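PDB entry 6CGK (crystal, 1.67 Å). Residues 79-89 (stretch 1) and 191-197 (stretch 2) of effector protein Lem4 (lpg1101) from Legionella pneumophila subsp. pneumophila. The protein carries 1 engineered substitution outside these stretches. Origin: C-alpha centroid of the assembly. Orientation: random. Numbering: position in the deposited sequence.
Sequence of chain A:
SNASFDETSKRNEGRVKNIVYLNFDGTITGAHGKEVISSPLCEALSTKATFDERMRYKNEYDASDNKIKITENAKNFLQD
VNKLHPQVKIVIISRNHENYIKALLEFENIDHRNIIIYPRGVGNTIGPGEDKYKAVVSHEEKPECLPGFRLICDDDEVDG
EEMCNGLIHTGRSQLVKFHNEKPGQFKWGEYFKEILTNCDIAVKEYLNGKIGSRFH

Stretch 1 79-89: QDVNKLHPQVK
Stretch 2, residues 191-197: YFKEILT

Contact between residues 79-89 and the helical segment 191-197 of Lem4, two parts of one chain whose touching residues lie at least 107 positions apart. Stretch 1 enters as helix, makes a type I beta turn from Asn82 to His85, passes through a cis peptide bond before Pro86 and is extended by Val88 (phi/psi -133/134) and Lys89 (-112/147). The turn is held by His85 N to Asn82 O at 3.1 Å; one residue earlier in register, and overlapping the turn, Leu84 N donates to Val81 O at 2.9 Å. Gln87 N (2.9 Å) and Val88 N (3.3 Å) make weak bonds to Leu84 O, and the CA-to-CB bonds of Leu84 and Val88 both point toward stretch 2. Stretch 2 is helical throughout, with phi from -56 to -68° and psi from -27 to -55°, and belongs to a longer helix. No hydrogen bond crosses between the stretches; the contact is packing of side chains, burying 280 Å² with both sides summed.

Tyr191 (chi1 -49°, m) opens the walk without reaching stretch 1, but its O accepts from Ile195 N at 3.0 Å, part of the helical ladder that fixes the spacing of the residues that do. Phe192 comes next, with Phe192 CA 7.6 Å from Val81 CA, the shortest of the three register distances. It is t at chi1 (-166°) with chi2 74°, its CB points toward stretch 1, and it has more area covered by the other stretch than any other residue here. Val81 (t) brings CG2 to 3.9 Å from Phe192 CD1, at the ring edge and near the ring plane. Asp80 (m) approaches through its methylene, CB lying 3.5 Å from Phe192 CE1, while Leu84 CD1 sits 4.0 Å from the same Phe192 CE1; both approach the ring obliquely.

Lys193 and Glu194 are out of reach of stretch 1. Lys193 O nevertheless serves the helix, accepting from Thr197 N at 2.8 Å and from Thr197 OG1 at 2.7 Å.

Ile195, one helical turn after Phe192, again points its CB toward stretch 1. Its m,t rotamer (chi1 -66°, chi2 168°) spreads two methyls over three partners: Ile195 CD1 lies 3.7 Å from Val81 CG2, and Ile195 CG2 lies 3.9 Å from both Leu84 CD1 and Val88 CG2. Val88 is t, and Val88 CA is 8.4 Å from Ile195 CA. The result is a buried aliphatic cluster around Ile195, with Val81 before the turn, Leu84 within it and Val88 after it.

Leu196 (m,t) has its CB directed sideways, yet the end of its side chain comes nearer, putting CD2 4.2 Å from Leu84 CD1; the two CA atoms are 9.5 Å apart. Leu84, also m,t with CB toward stretch 2, thus uses one methyl, CD1, in its closest approaches to Phe192, Ile195 and Leu196. Thr197 (chi1 -58°, m) ends the stretch exposed and out of reach.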

# COMPACT_ATOMS: atom_id res chain seq x y z
N GLN A 79 -10.61 1.71 2.35
CA GLN A 79 -11.58 2.69 2.80
C GLN A 79 -11.84 2.56 4.29
O GLN A 79 -11.98 3.57 4.99
CB GLN A 79 -12.87 2.52 2.00
CG GLN A 79 -12.71 2.97 0.57
CD GLN A 79 -14.00 2.93 -0.21
OE1 GLN A 79 -14.21 3.74 -1.10
NE2 GLN A 79 -14.86 1.96 0.10
N ASP A 80 -11.89 1.33 4.81
CA ASP A 80 -12.12 1.14 6.25
C ASP A 80 -10.93 1.63 7.06
O ASP A 80 -11.11 2.27 8.11
CB ASP A 80 -12.39 -0.33 6.57
CG ASP A 80 -13.76 -0.81 6.13
OD1 ASP A 80 -14.70 0.02 5.92
OD2 ASP A 80 -13.91 -2.04 6.00
N VAL A 81 -9.71 1.28 6.64
CA VAL A 81 -8.53 1.65 7.42
C VAL A 81 -8.29 3.16 7.33
O VAL A 81 -7.81 3.77 8.28
CB VAL A 81 -7.29 0.85 6.95
CG1 VAL A 81 -6.02 1.34 7.68
CG2 VAL A 81 -7.48 -0.63 7.21
N ASN A 82 -8.63 3.79 6.19
CA ASN A 82 -8.57 5.25 6.12
C ASN A 82 -9.35 5.90 7.25
O ASN A 82 -8.95 6.96 7.77
CB ASN A 82 -9.15 5.74 4.78
CG ASN A 82 -8.12 5.82 3.67
OD1 ASN A 82 -6.90 5.85 3.89
ND2 ASN A 82 -8.62 5.85 2.43
N LYS A 83 -10.48 5.31 7.64
CA LYS A 83 -11.28 5.90 8.71
C LYS A 83 -10.60 5.78 10.07
O LYS A 83 -10.95 6.52 10.99
CB LYS A 83 -12.68 5.28 8.76
CG LYS A 83 -13.55 5.51 7.48
CD LYS A 83 -14.82 4.64 7.48
CE LYS A 83 -15.78 4.92 6.31
NZ LYS A 83 -15.43 4.13 5.08
N LEU A 84 -9.63 4.87 10.21
CA LEU A 84 -8.88 4.75 11.46
C LEU A 84 -7.74 5.74 11.56
O LEU A 84 -7.02 5.74 12.57
CB LEU A 84 -8.33 3.34 11.64
CG LEU A 84 -9.32 2.18 11.60
CD1 LEU A 84 -8.54 0.88 11.71
CD2 LEU A 84 -10.35 2.31 12.72
N HIS A 85 -7.52 6.55 10.53
CA HIS A 85 -6.48 7.57 10.60
C HIS A 85 -6.84 8.58 11.68
O HIS A 85 -8.01 8.96 11.81
CB HIS A 85 -6.35 8.25 9.24
CG HIS A 85 -5.21 9.21 9.14
ND1 HIS A 85 -5.32 10.54 9.50
CD2 HIS A 85 -3.94 9.05 8.69
CE1 HIS A 85 -4.17 11.15 9.28
NE2 HIS A 85 -3.31 10.27 8.80
N PRO A 86 -5.86 9.07 12.47
CA PRO A 86 -4.42 8.84 12.44
C PRO A 86 -3.92 7.72 13.34
O PRO A 86 -2.70 7.56 13.46
CB PRO A 86 -3.85 10.18 12.91
CG PRO A 86 -4.86 10.64 13.92
CD PRO A 86 -6.21 10.13 13.43
N GLN A 87 -4.83 6.96 13.97
CA GLN A 87 -4.36 5.89 14.86
C GLN A 87 -3.60 4.81 14.09
O GLN A 87 -2.73 4.14 14.67
CB GLN A 87 -5.54 5.27 15.62
CG GLN A 87 -5.88 5.95 16.94
CD GLN A 87 -6.84 7.10 16.78
OE1 GLN A 87 -7.45 7.28 15.73
NE2 GLN A 87 -6.98 7.89 17.84
N VAL A 88 -3.91 4.63 12.81
CA VAL A 88 -3.24 3.67 11.93
C VAL A 88 -2.89 4.41 10.65
O VAL A 88 -3.71 5.17 10.13
CB VAL A 88 -4.14 2.46 11.64
CG1 VAL A 88 -3.42 1.45 10.74
CG2 VAL A 88 -4.63 1.85 12.95
N LYS A 89 -1.66 4.22 10.17
CA LYS A 89 -1.23 4.84 8.92
C LYS A 89 -1.03 3.76 7.88
O LYS A 89 -0.62 2.64 8.20
CB LYS A 89 0.09 5.62 9.10
CG LYS A 89 -0.06 6.93 9.89
CD LYS A 89 -0.20 8.11 8.94
CE LYS A 89 -0.27 9.43 9.69
NZ LYS A 89 -0.49 10.58 8.75
N TYR A 191 -7.65 -9.27 8.17
CA TYR A 191 -6.59 -8.33 8.52
C TYR A 191 -7.17 -7.10 9.22
O TYR A 191 -6.51 -6.53 10.09
CB TYR A 191 -5.81 -7.89 7.28
CG TYR A 191 -5.33 -9.03 6.40
CD1 TYR A 191 -5.24 -10.33 6.88
CD2 TYR A 191 -5.00 -8.80 5.06
CE1 TYR A 191 -4.82 -11.37 6.06
CE2 TYR A 191 -4.57 -9.84 4.24
CZ TYR A 191 -4.49 -11.12 4.74
OH TYR A 191 -4.09 -12.16 3.92
N PHE A 192 -8.38 -6.68 8.85
CA PHE A 192 -9.02 -5.60 9.57
C PHE A 192 -9.27 -6.01 11.01
O PHE A 192 -9.05 -5.23 11.94
CB PHE A 192 -10.33 -5.20 8.89
CG PHE A 192 -10.87 -3.90 9.37
CD1 PHE A 192 -10.27 -2.71 8.99
CD2 PHE A 192 -11.96 -3.85 10.22
CE1 PHE A 192 -10.76 -1.50 9.45
CE2 PHE A 192 -12.44 -2.65 10.67
CZ PHE A 192 -11.84 -1.47 10.27
N LYS A 193 -9.71 -7.25 11.21
CA LYS A 193 -9.88 -7.74 12.57
C LYS A 193 -8.54 -7.70 13.32
O LYS A 193 -8.50 -7.34 14.50
CB LYS A 193 -10.48 -9.14 12.55
CG LYS A 193 -10.66 -9.74 13.93
CD LYS A 193 -11.15 -11.16 13.86
CE LYS A 193 -12.50 -11.25 13.19
NZ LYS A 193 -13.22 -12.43 13.72
N GLU A 194 -7.44 -8.04 12.63
CA GLU A 194 -6.13 -8.03 13.27
C GLU A 194 -5.72 -6.63 13.70
O GLU A 194 -5.18 -6.44 14.79
CB GLU A 194 -5.07 -8.62 12.33
CG GLU A 194 -5.23 -10.11 11.97
CD GLU A 194 -4.10 -10.65 11.07
OE1 GLU A 194 -3.40 -9.83 10.41
OE2 GLU A 194 -3.92 -11.89 11.02
N ILE A 195 -5.97 -5.62 12.85
CA ILE A 195 -5.71 -4.24 13.27
C ILE A 195 -6.48 -3.93 14.55
O ILE A 195 -5.90 -3.51 15.56
CB ILE A 195 -6.07 -3.25 12.16
CG1 ILE A 195 -5.15 -3.43 10.95
CG2 ILE A 195 -5.98 -1.83 12.68
CD1 ILE A 195 -5.65 -2.68 9.71
N LEU A 196 -7.80 -4.13 14.53
CA LEU A 196 -8.62 -3.74 15.67
C LEU A 196 -8.24 -4.52 16.92
O LEU A 196 -8.30 -3.99 18.04
CB LEU A 196 -10.10 -3.95 15.35
CG LEU A 196 -10.73 -3.08 14.27
CD1 LEU A 196 -12.24 -3.29 14.27
CD2 LEU A 196 -10.40 -1.62 14.51
N THR A 197 -7.88 -5.80 16.75
CA THR A 197 -7.49 -6.63 17.90
C THR A 197 -6.17 -6.19 18.51
O THR A 197 -5.94 -6.43 19.70
CB THR A 197 -7.38 -8.10 17.48
OG1 THR A 197 -8.64 -8.55 16.94
CG2 THR A 197 -7.02 -8.96 18.67